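Local coordinates for protein Afp1 (Serratia entomophila, PDB 6RBN) that probably builds the inner tube of the contractile anti-feeding prophage particle, an injection device whose sheath surrounds that tube, at residues A76-E79 and W80-I84. Numbering follows the deposited sequence.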
ATOM      1  N   ALA A  76      -5.883   5.717 -53.109  1.00 73.27           N
ATOM      2  CA  ALA A  76      -5.302   6.702 -54.012  1.00 73.27           C
ATOM      3  C   ALA A  76      -3.804   6.522 -54.186  1.00 73.27           C
ATOM      4  O   ALA A  76      -3.259   6.890 -55.232  1.00 73.27           O
ATOM      5  CB  ALA A  76      -5.606   8.111 -53.513  1.00 73.27           C
ATOM      6  N   MET A  77      -3.122   5.965 -53.191  1.00 73.68           N
ATOM      7  CA  MET A  77      -1.716   5.631 -53.326  1.00 73.68           C
ATOM      8  C   MET A  77      -1.493   4.365 -54.136  1.00 73.68           C
ATOM      9  O   MET A  77      -0.359   4.105 -54.547  1.00 73.68           O
ATOM     10  CB  MET A  77      -1.064   5.463 -51.949  1.00 73.68           C
ATOM     11  CG  MET A  77      -1.040   6.718 -51.092  1.00 73.68           C
ATOM     12  SD  MET A  77      -0.144   8.100 -51.818  1.00 73.68           S
ATOM     13  CE  MET A  77      -1.494   9.176 -52.301  1.00 73.68           C
ATOM     14  N   TYR A  78      -2.537   3.573 -54.365  1.00 71.60           N
ATOM     15  CA  TYR A  78      -2.390   2.377 -55.181  1.00 71.60           C
ATOM     16  C   TYR A  78      -2.517   2.677 -56.666  1.00 71.60           C
ATOM     17  O   TYR A  78      -1.754   2.133 -57.466  1.00 71.60           O
ATOM     18  CB  TYR A  78      -3.411   1.324 -54.772  1.00 71.60           C
ATOM     19  CG  TYR A  78      -3.389   0.097 -55.645  1.00 71.60           C
ATOM     20  CD1 TYR A  78      -2.341  -0.801 -55.582  1.00 71.60           C
ATOM     21  CD2 TYR A  78      -4.430  -0.165 -56.523  1.00 71.60           C
ATOM     22  CE1 TYR A  78      -2.319  -1.924 -56.377  1.00 71.60           C
ATOM     23  CE2 TYR A  78      -4.418  -1.284 -57.321  1.00 71.60           C
ATOM     24  CZ  TYR A  78      -3.361  -2.157 -57.242  1.00 71.60           C
ATOM     25  OH  TYR A  78      -3.350  -3.272 -58.037  1.00 71.60           O
ATOM     26  N   GLU A  79      -3.457   3.540 -57.070  1.00 74.86           N
ATOM     27  CA  GLU A  79      -3.579   3.826 -58.497  1.00 74.86           C
ATOM     28  C   GLU A  79      -2.461   4.710 -59.026  1.00 74.86           C
ATOM     29  O   GLU A  79      -2.374   4.898 -60.242  1.00 74.86           O
ATOM     30  CB  GLU A  79      -4.915   4.479 -58.856  1.00 74.86           C
ATOM     31  CG  GLU A  79      -6.119   3.576 -58.717  1.00 74.86           C
ATOM     32  CD  GLU A  79      -6.929   3.875 -57.488  1.00 74.86           C
ATOM     33  OE1 GLU A  79      -6.697   4.943 -56.885  1.00 74.86           O
ATOM     34  OE2 GLU A  79      -7.790   3.050 -57.124  1.00 74.86           O
ATOM     35  N   TRP A  80      -1.615   5.254 -58.157  1.00 69.56           N
ATOM     36  CA  TRP A  80      -0.457   6.019 -58.586  1.00 69.56           C
ATOM     37  C   TRP A  80       0.796   5.162 -58.690  1.00 69.56           C
ATOM     38  O   TRP A  80       1.713   5.516 -59.437  1.00 69.56           O
ATOM     39  CB  TRP A  80      -0.263   7.200 -57.632  1.00 69.56           C
ATOM     40  CG  TRP A  80       0.873   8.109 -57.934  1.00 69.56           C
ATOM     41  CD1 TRP A  80       1.227   8.605 -59.150  1.00 69.56           C
ATOM     42  CD2 TRP A  80       1.717   8.755 -56.981  1.00 69.56           C
ATOM     43  NE1 TRP A  80       2.293   9.456 -59.023  1.00 69.56           N
ATOM     44  CE2 TRP A  80       2.604   9.575 -57.695  1.00 69.56           C
ATOM     45  CE3 TRP A  80       1.824   8.696 -55.590  1.00 69.56           C
ATOM     46  CZ2 TRP A  80       3.586  10.329 -57.068  1.00 69.56           C
ATOM     47  CZ3 TRP A  80       2.798   9.445 -54.972  1.00 69.56           C
ATOM     48  CH2 TRP A  80       3.668  10.249 -55.709  1.00 69.56           C
ATOM     49  N   ILE A  81       0.840   4.027 -57.995  1.00 67.95           N
ATOM     50  CA  ILE A  81       1.931   3.072 -58.155  1.00 67.95           C
ATOM     51  C   ILE A  81       1.551   1.933 -59.101  1.00 67.95           C
ATOM     52  O   ILE A  81       2.439   1.204 -59.569  1.00 67.95           O
ATOM     53  CB  ILE A  81       2.382   2.531 -56.776  1.00 67.95           C
ATOM     54  CG1 ILE A  81       3.810   1.983 -56.825  1.00 67.95           C
ATOM     55  CG2 ILE A  81       1.429   1.468 -56.273  1.00 67.95           C
ATOM     56  CD1 ILE A  81       4.403   1.717 -55.491  1.00 67.95           C
ATOM     57  N   ASN A  82       0.270   1.773 -59.426  1.00 70.66           N
ATOM     58  CA  ASN A  82      -0.117   0.751 -60.388  1.00 70.66           C
ATOM     59  C   ASN A  82       0.027   1.229 -61.823  1.00 70.66           C
ATOM     60  O   ASN A  82       0.104   0.398 -62.733  1.00 70.66           O
ATOM     61  CB  ASN A  82      -1.561   0.310 -60.151  1.00 70.66           C
ATOM     62  CG  ASN A  82      -1.833  -1.114 -60.608  1.00 70.66           C
ATOM     63  OD1 ASN A  82      -2.893  -1.664 -60.323  1.00 70.66           O
ATOM     64  ND2 ASN A  82      -0.868  -1.731 -61.275  1.00 70.66           N
ATOM     65  N   ALA A  83       0.061   2.537 -62.048  1.00 69.94           N
ATOM     66  CA  ALA A  83       0.101   3.099 -63.395  1.00 69.94           C
ATOM     67  C   ALA A  83       1.541   3.353 -63.838  1.00 69.94           C
ATOM     68  O   ALA A  83       1.928   4.463 -64.191  1.00 69.94           O
ATOM     69  CB  ALA A  83      -0.730   4.374 -63.452  1.00 69.94           C
ATOM     70  N   ILE A  84       2.340   2.290 -63.829  1.00 69.17           N
ATOM     71  CA  ILE A  84       3.727   2.333 -64.275  1.00 69.17           C
ATOM     72  C   ILE A  84       3.811   1.578 -65.593  1.00 69.17           C
ATOM     73  O   ILE A  84       3.328   0.445 -65.689  1.00 69.17           O
ATOM     74  CB  ILE A  84       4.677   1.701 -63.242  1.00 69.17           C
ATOM     75  CG1 ILE A  84       4.483   2.317 -61.864  1.00 69.17           C
ATOM     76  CG2 ILE A  84       6.119   1.869 -63.670  1.00 69.17           C
ATOM     77  CD1 ILE A  84       4.799   3.752 -61.788  1.00 69.17           C
TER
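The single, weakly bonded helical turn at 78-81 packs against the β-sheet of this gp19-like tube protein. Across it, the carbonyl oxygen of Y78 receives two amides: N82 N at 2.8 Å and, more weakly, I81 N at 3.3 Å. Y78 and N82 then run side by side in the same direction. Both have CG anti to the backbone N (chi1 176° and -153°), which carries the phenol alongside the amide; N82 CB lies over one ring face, displaced toward the rim, and the ring and amide planes differ by 53°. The distance from Y78 OH to N82 OD1 is 2.8 Å, and the same hydroxyl has a weak hydrogen bond with I146 N of a neighbouring subunit. Just before the turn, M77 meets W80, its SD reaching the indole edge near the ring plane, 4.3 Å from CE3. The methyl CG2 of I81 rests 3.6 Å from M77 O. A83 centres an inverse gamma turn as the chain leaves the helix, while the carboxylate of E79 forms a salt bridge with K74. W80 packs on P117 of strand 109-121 and L139 of strand 134-140, its NE1 bonded to E90 O. I81 touches P117 and L120 as well as F40 of the neighbouring subunit, where Y78 meets T145, so the turn lies between its own sheet and the next copy.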